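SPBc2 prophage-derived uncharacterized protein yorR (Bacillus subtilis, PDB 3KB2) is a P-loop protein of uncertain function that binds a guanosine nucleotide carrying 5'-diphosphate and 3'-phosphate groups, and may act as a dTMP kinase. Local coordinates at residues V98-K109 / I125-M136. Residues are numbered along the deposited sequence; the frame is centred on the assembly and turned at random.
Sequences VVYLHADPSVIK and IDSILELYREVM
The ring of Tyr100 lies between two unlike neighbours: selenomethionine Met136 over one face and, from its own strand, His102 ND1 over the other, toward its rim. The methylene CG of Met136 stands almost above the ring centre, 3.6 Å from the centroid and 12° off the normal, a CH-pi contact. This carbon makes the closer approach; the selenium of Met136, 5.0 Å from the same centroid, adds a looser, oblique Met-aromatic contact. Two successive bends beyond CG fold the chain back, and the methyl CE reaches Val98 CG1 at 3.6 Å. With CG anti to the backbone N (chi1 171°), Tyr100 extends toward helix 122-137, where its OH comes within 3.2 Å of Arg133 CG. The guanidinium of Arg133 turns instead to Glu130, one helical turn earlier, NH2 meeting OE2 in its own plane at 2.8 Å. Tyr132 meets the Tyr100 ring with CB, while its hydroxyl is hydrogen-bonded to Ser66.

The example illustrates how a parallel alpha/beta sheet of strand order 2-3-1-4-5, as in the P-loop kinases, is covered: strand 98-102, next to the P-loop strand 3-7, runs nearly antiparallel to helix 125-136, at 155°. Beyond the strand, helix 105-109 swings across the same helix, and apolar side chains pack there. Leu129 presses CD1 tightly against Pro105 CG at 3.4 Å, while its other methyl, CD2, faces Ile108 CG1. Ile108 and Ile125 meet through their CG2 methyls at 3.9 Å; Ile108 also touches Cys12 of the nucleotide pocket. At the outer margin, Lys109 stretches its extended chain past Ile125 to a long salt bridge, NZ to Asp126 OD2, at 3.8 Å.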
loop_
_atom_site.group_PDB
_atom_site.type_symbol
_atom_site.label_atom_id
_atom_site.label_comp_id
_atom_site.label_asym_id
_atom_site.label_seq_id
_atom_site.Cartn_x
_atom_site.Cartn_y
_atom_site.Cartn_z
ATOM N N VAL A 98 11.516 2.212 23.629
ATOM C CA VAL A 98 10.591 2.425 22.524
ATOM C C VAL A 98 10.863 3.723 21.790
ATOM O O VAL A 98 10.702 4.804 22.348
ATOM C CB VAL A 98 9.130 2.442 23.005
ATOM C CG1 VAL A 98 8.204 2.575 21.808
ATOM C CG2 VAL A 98 8.827 1.172 23.768
ATOM N N VAL A 99 11.268 3.613 20.532
ATOM C CA VAL A 99 11.565 4.796 19.743
ATOM C C VAL A 99 10.483 5.088 18.717
ATOM O O VAL A 99 10.029 4.194 18.006
ATOM C CB VAL A 99 12.907 4.638 19.022
ATOM C CG1 VAL A 99 13.234 5.895 18.242
ATOM C CG2 VAL A 99 13.973 4.339 20.021
ATOM N N TYR A 100 10.064 6.345 18.654
ATOM C CA TYR A 100 9.038 6.773 17.711
ATOM C C TYR A 100 9.673 7.797 16.774
ATOM O O TYR A 100 9.991 8.913 17.180
ATOM C CB TYR A 100 7.847 7.392 18.473
ATOM C CG TYR A 100 6.798 8.084 17.610
ATOM C CD1 TYR A 100 6.450 7.585 16.349
ATOM C CD2 TYR A 100 6.143 9.237 18.060
ATOM C CE1 TYR A 100 5.482 8.220 15.558
ATOM C CE2 TYR A 100 5.170 9.874 17.269
ATOM C CZ TYR A 100 4.848 9.361 16.023
ATOM O OH TYR A 100 3.905 9.987 15.228
ATOM N N LEU A 101 9.880 7.406 15.527
ATOM C CA LEU A 101 10.466 8.315 14.573
ATOM C C LEU A 101 9.369 8.846 13.672
ATOM O O LEU A 101 8.624 8.071 13.068
ATOM C CB LEU A 101 11.530 7.600 13.746
ATOM C CG LEU A 101 12.699 6.993 14.525
ATOM C CD1 LEU A 101 13.746 6.470 13.546
ATOM C CD2 LEU A 101 13.323 8.044 15.432
ATOM N N HIS A 102 9.262 10.168 13.578
ATOM C CA HIS A 102 8.226 10.776 12.744
ATOM C C HIS A 102 8.735 11.952 11.916
ATOM O O HIS A 102 9.943 12.169 11.788
ATOM C CB HIS A 102 7.065 11.246 13.629
ATOM C CG HIS A 102 7.474 12.239 14.673
ATOM N ND1 HIS A 102 8.133 11.875 15.827
ATOM C CD2 HIS A 102 7.372 13.588 14.708
ATOM C CE1 HIS A 102 8.421 12.958 16.527
ATOM N NE2 HIS A 102 7.972 14.010 15.870
ATOM N N ALA A 103 7.794 12.701 11.349
ATOM C CA ALA A 103 8.097 13.888 10.549
ATOM C C ALA A 103 6.778 14.478 10.076
ATOM O O ALA A 103 5.767 13.774 10.016
ATOM C CB ALA A 103 8.961 13.522 9.353
ATOM N N ASP A 104 6.780 15.766 9.751
ATOM C CA ASP A 104 5.568 16.410 9.273
ATOM C C ASP A 104 5.095 15.691 8.010
ATOM O O ASP A 104 5.874 15.004 7.359
ATOM C CB ASP A 104 5.823 17.898 8.966
ATOM C CG ASP A 104 5.973 18.745 10.230
ATOM O OD1 ASP A 104 5.494 18.315 11.308
ATOM O OD2 ASP A 104 6.554 19.855 10.149
ATOM N N PRO A 105 3.802 15.822 7.669
ATOM C CA PRO A 105 3.217 15.188 6.480
ATOM C C PRO A 105 3.901 15.663 5.205
ATOM O O PRO A 105 4.164 14.881 4.293
ATOM C CB PRO A 105 1.754 15.624 6.538
ATOM C CG PRO A 105 1.501 15.725 8.004
ATOM C CD PRO A 105 2.749 16.416 8.511
ATOM N N SER A 106 4.183 16.957 5.145
ATOM C CA SER A 106 4.847 17.523 3.981
ATOM C C SER A 106 6.175 16.811 3.726
ATOM O O SER A 106 6.462 16.428 2.599
ATOM C CB SER A 106 5.081 19.017 4.193
ATOM O OG SER A 106 6.002 19.508 3.240
ATOM N N VAL A 107 6.964 16.625 4.784
ATOM C CA VAL A 107 8.257 15.956 4.691
ATOM C C VAL A 107 8.126 14.512 4.234
ATOM O O VAL A 107 8.908 14.025 3.414
ATOM C CB VAL A 107 8.969 15.956 6.048
ATOM C CG1 VAL A 107 10.373 15.374 5.915
ATOM C CG2 VAL A 107 9.023 17.370 6.595
ATOM N N ILE A 108 7.137 13.825 4.785
ATOM C CA ILE A 108 6.892 12.438 4.435
ATOM C C ILE A 108 6.502 12.349 2.970
ATOM O O ILE A 108 7.046 11.551 2.222
ATOM C CB ILE A 108 5.752 11.850 5.307
ATOM C CG1 ILE A 108 6.191 11.832 6.772
ATOM C CG2 ILE A 108 5.358 10.455 4.814
ATOM C CD1 ILE A 108 7.477 11.077 7.009
ATOM N N LYS A 109 5.556 13.180 2.561
ATOM C CA LYS A 109 5.115 13.163 1.183
ATOM C C LYS A 109 6.282 13.392 0.228
ATOM O O LYS A 109 6.371 12.751 -0.823
ATOM C CB LYS A 109 4.029 14.211 0.991
ATOM C CG LYS A 109 2.777 13.873 1.782
ATOM C CD LYS A 109 1.792 15.014 1.785
ATOM C CE LYS A 109 0.655 14.748 2.751
ATOM N NZ LYS A 109 -0.299 15.886 2.759
ATOM N N ILE A 125 -1.967 9.290 3.802
ATOM C CA ILE A 125 -0.739 9.543 4.538
ATOM C C ILE A 125 -1.031 10.283 5.832
ATOM O O ILE A 125 -0.395 10.024 6.855
ATOM C CB ILE A 125 0.254 10.375 3.702
ATOM C CG1 ILE A 125 0.670 9.589 2.455
ATOM C CG2 ILE A 125 1.458 10.751 4.545
ATOM C CD1 ILE A 125 1.233 8.213 2.750
ATOM N N ASP A 126 -1.991 11.201 5.794
ATOM C CA ASP A 126 -2.349 11.961 6.992
ATOM C C ASP A 126 -2.969 11.098 8.066
ATOM O O ASP A 126 -2.607 11.204 9.230
ATOM C CB ASP A 126 -3.330 13.076 6.656
ATOM C CG ASP A 126 -2.700 14.158 5.832
ATOM O OD1 ASP A 126 -1.718 14.766 6.309
ATOM O OD2 ASP A 126 -3.187 14.399 4.711
ATOM N N SER A 127 -3.919 10.258 7.672
ATOM C CA SER A 127 -4.601 9.389 8.622
ATOM C C SER A 127 -3.633 8.409 9.277
ATOM O O SER A 127 -3.789 8.046 10.445
ATOM C CB SER A 127 -5.715 8.615 7.924
ATOM O OG SER A 127 -5.190 7.676 7.011
ATOM N N ILE A 128 -2.632 7.974 8.524
ATOM C CA ILE A 128 -1.654 7.041 9.057
ATOM C C ILE A 128 -0.755 7.740 10.064
ATOM O O ILE A 128 -0.457 7.191 11.125
ATOM C CB ILE A 128 -0.801 6.439 7.933
ATOM C CG1 ILE A 128 -1.654 5.484 7.105
ATOM C CG2 ILE A 128 0.388 5.686 8.516
ATOM C CD1 ILE A 128 -0.906 4.864 5.960
ATOM N N LEU A 129 -0.322 8.952 9.722
ATOM C CA LEU A 129 0.534 9.734 10.599
ATOM C C LEU A 129 -0.184 10.016 11.909
ATOM O O LEU A 129 0.410 9.927 12.982
ATOM C CB LEU A 129 0.918 11.056 9.932
ATOM C CG LEU A 129 1.840 10.989 8.714
ATOM C CD1 LEU A 129 2.173 12.400 8.245
ATOM C CD2 LEU A 129 3.110 10.252 9.065
ATOM N N GLU A 130 -1.469 10.355 11.815
ATOM C CA GLU A 130 -2.278 10.658 12.992
ATOM C C GLU A 130 -2.470 9.440 13.868
ATOM O O GLU A 130 -2.437 9.551 15.087
ATOM C CB GLU A 130 -3.648 11.192 12.580
ATOM C CG GLU A 130 -3.869 12.665 12.891
ATOM C CD GLU A 130 -3.592 13.012 14.346
ATOM O OE1 GLU A 130 -4.126 12.319 15.244
ATOM O OE2 GLU A 130 -2.847 13.991 14.585
ATOM N N LEU A 131 -2.692 8.284 13.245
ATOM C CA LEU A 131 -2.877 7.033 13.982
ATOM C C LEU A 131 -1.636 6.745 14.817
ATOM O O LEU A 131 -1.745 6.372 15.983
ATOM C CB LEU A 131 -3.129 5.873 13.010
ATOM C CG LEU A 131 -4.588 5.564 12.659
ATOM C CD1 LEU A 131 -4.688 4.604 11.482
ATOM C CD2 LEU A 131 -5.242 4.963 13.888
ATOM N N TYR A 132 -0.463 6.933 14.215
ATOM C CA TYR A 132 0.798 6.707 14.904
ATOM C C TYR A 132 0.906 7.621 16.118
ATOM O O TYR A 132 1.243 7.172 17.211
ATOM C CB TYR A 132 1.991 6.940 13.968
ATOM C CG TYR A 132 2.516 5.676 13.301
ATOM C CD1 TYR A 132 2.302 5.424 11.940
ATOM C CD2 TYR A 132 3.201 4.720 14.039
ATOM C CE1 TYR A 132 2.762 4.236 11.342
ATOM C CE2 TYR A 132 3.662 3.539 13.453
ATOM C CZ TYR A 132 3.442 3.301 12.120
ATOM O OH TYR A 132 3.897 2.126 11.580
ATOM N N ARG A 133 0.622 8.904 15.949
ATOM C CA ARG A 133 0.710 9.796 17.094
ATOM C C ARG A 133 -0.185 9.310 18.213
ATOM O O ARG A 133 0.248 9.208 19.356
ATOM C CB ARG A 133 0.331 11.225 16.709
ATOM C CG ARG A 133 1.374 11.884 15.843
ATOM C CD ARG A 133 1.464 13.363 16.127
ATOM N NE ARG A 133 0.220 14.058 15.819
ATOM C CZ ARG A 133 0.063 15.376 15.920
ATOM N NH1 ARG A 133 1.073 16.139 16.324
ATOM N NH2 ARG A 133 -1.102 15.934 15.610
ATOM N N GLU A 134 -1.426 8.989 17.869
ATOM C CA GLU A 134 -2.405 8.526 18.848
ATOM C C GLU A 134 -2.010 7.214 19.520
ATOM O O GLU A 134 -2.115 7.079 20.741
ATOM C CB GLU A 134 -3.773 8.376 18.179
ATOM C CG GLU A 134 -4.955 8.371 19.140
ATOM C CD GLU A 134 -6.297 8.324 18.418
ATOM O OE1 GLU A 134 -7.334 8.578 19.070
ATOM O OE2 GLU A 134 -6.316 8.030 17.200
ATOM N N VAL A 135 -1.554 6.247 18.731
ATOM C CA VAL A 135 -1.152 4.966 19.297
ATOM C C VAL A 135 0.106 5.122 20.155
ATOM O O VAL A 135 0.248 4.441 21.171
ATOM C CB VAL A 135 -0.897 3.900 18.196
ATOM C CG1 VAL A 135 0.214 4.352 17.271
ATOM C CG2 VAL A 135 -0.522 2.567 18.840
HETATM N N MSE A 136 1.013 6.016 19.758
HETATM C CA MSE A 136 2.232 6.231 20.539
HETATM C C MSE A 136 1.941 6.979 21.837
HETATM O O MSE A 136 2.515 6.674 22.876
HETATM C CB MSE A 136 3.290 7.004 19.737
HETATM C CG MSE A 136 3.860 6.258 18.534
HETATM SE SE MSE A 136 4.342 4.399 18.862
HETATM C CE MSE A 136 5.851 4.636 20.050
#